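Side-chain contact in aminotransferase class-III (Sphaerobacter thermophilus DSM 20745, PDB 6K8H), which belongs to the class-III aminotransferases, a family with the pyridoxal-phosphate-dependent transferase fold, and pairs two copies of its chain: residues 88-91 with 92-95. Sequence-based numbering, arbitrary orientation.
Sequences IRQL and ADGV
Gln90 and Gly94 meet in a C-terminal helix cap of this class-III aminotransferase, where helix 81-91 gives way to the loop leading to helix 102-114. Gln90 NE2 donates to Gly94 O at 2.9 Å, nearly straight at 171°. The acceptor lies almost in the amide plane. With CG anti to the backbone N (chi1 -178°), a bend at chi2 (58°) brings NE2 back to the Gly94 carbonyl. NE2 also donates to a water at 2.7 Å. The two bonds together hold the amide's rotation. That water bonds weakly to Asp93 OD2.

Backbone bonds close the turn. Asp93 N gives a 2.7 Å bond to Gln90 O, and Gly94 N one of 3.3 Å to Leu91 O. Gly94 N also bonds Gln90 O weakly, so Gln90 O takes two N-H groups. Gly94 is the first residue to depart from helical backbone angles; its positive phi suits glycine. A second water links Arg89 O to Asp93 OD1, the latter weakly.

The second subunit lies against this end: its Asn84 hydrogen-bonds Leu91 O, and its Ile88 packs on Leu91. Within the chain, Gln90 and Val95 rest on helix 322-334.

The apolar contact joins Leu91 and Val95. Their side chains meet at an oblique angle, with Leu91 CD2 3.6 Å from Val95 CG1.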
loop_
_atom_site.group_PDB
_atom_site.type_symbol
_atom_site.label_atom_id
_atom_site.label_comp_id
_atom_site.label_asym_id
_atom_site.label_seq_id
_atom_site.Cartn_x
_atom_site.Cartn_y
_atom_site.Cartn_z
ATOM N N ILE B 88 -8.977 15.639 13.197
ATOM C CA ILE B 88 -10.373 16.160 13.241
ATOM C C ILE B 88 -10.418 17.512 12.517
ATOM O O ILE B 88 -11.369 17.740 11.779
ATOM C CB ILE B 88 -10.884 16.204 14.690
ATOM C CG1 ILE B 88 -11.188 14.792 15.195
ATOM C CG2 ILE B 88 -12.082 17.125 14.810
ATOM C CD1 ILE B 88 -11.370 14.693 16.683
ATOM N N ARG B 89 -9.408 18.361 12.711
ATOM C CA ARG B 89 -9.340 19.614 11.962
ATOM C C ARG B 89 -9.346 19.351 10.460
ATOM O O ARG B 89 -10.040 20.044 9.699
ATOM C CB ARG B 89 -8.085 20.408 12.344
ATOM C CG ARG B 89 -8.231 21.332 13.544
ATOM C CD ARG B 89 -7.099 22.358 13.584
ATOM N NE ARG B 89 -5.798 21.752 13.872
ATOM C CZ ARG B 89 -5.393 21.391 15.092
ATOM N NH1 ARG B 89 -6.190 21.576 16.140
ATOM N NH2 ARG B 89 -4.191 20.844 15.273
ATOM N N GLN B 90 -8.576 18.348 10.018
ATOM C CA GLN B 90 -8.471 18.076 8.582
ATOM C C GLN B 90 -9.770 17.518 8.020
ATOM O O GLN B 90 -10.136 17.818 6.875
ATOM C CB GLN B 90 -7.324 17.104 8.299
ATOM C CG GLN B 90 -7.128 16.828 6.809
ATOM C CD GLN B 90 -6.853 18.093 6.027
ATOM O OE1 GLN B 90 -6.090 18.954 6.467
ATOM N NE2 GLN B 90 -7.469 18.213 4.859
ATOM N N LEU B 91 -10.480 16.707 8.812
ATOM C CA LEU B 91 -11.695 16.046 8.327
ATOM C C LEU B 91 -12.703 17.061 7.818
ATOM O O LEU B 91 -13.416 16.804 6.837
ATOM C CB LEU B 91 -12.337 15.208 9.428
ATOM C CG LEU B 91 -11.660 13.948 9.958
ATOM C CD1 LEU B 91 -12.536 13.300 11.018
ATOM C CD2 LEU B 91 -11.405 12.978 8.843
ATOM N N ALA B 92 -12.766 18.222 8.469
ATOM C CA ALA B 92 -13.658 19.285 8.028
ATOM C C ALA B 92 -13.299 19.794 6.633
ATOM O O ALA B 92 -14.155 20.378 5.960
ATOM C CB ALA B 92 -13.623 20.428 9.041
ATOM N N ASP B 93 -12.054 19.603 6.193
ATOM C CA ASP B 93 -11.596 20.076 4.887
ATOM C C ASP B 93 -11.687 19.022 3.789
ATOM O O ASP B 93 -11.601 19.373 2.612
ATOM C CB ASP B 93 -10.140 20.561 4.971
ATOM C CG ASP B 93 -10.008 21.930 5.618
ATOM O OD1 ASP B 93 -11.048 22.578 5.872
ATOM O OD2 ASP B 93 -8.856 22.360 5.871
ATOM N N GLY B 94 -11.813 17.755 4.142
ATOM C CA GLY B 94 -11.783 16.642 3.216
ATOM C C GLY B 94 -10.529 15.807 3.426
ATOM O O GLY B 94 -9.494 16.301 3.894
ATOM N N VAL B 95 -10.619 14.523 3.076
ATOM C CA VAL B 95 -9.585 13.559 3.444
ATOM C C VAL B 95 -8.709 13.126 2.275
ATOM O O VAL B 95 -7.644 12.532 2.517
ATOM C CB VAL B 95 -10.195 12.323 4.139
ATOM C CG1 VAL B 95 -11.061 12.766 5.284
ATOM C CG2 VAL B 95 -11.016 11.501 3.166
HETATM O O HOH W 1 -10.404 22.721 8.914
HETATM O O HOH W 2 -6.925 20.587 3.750
#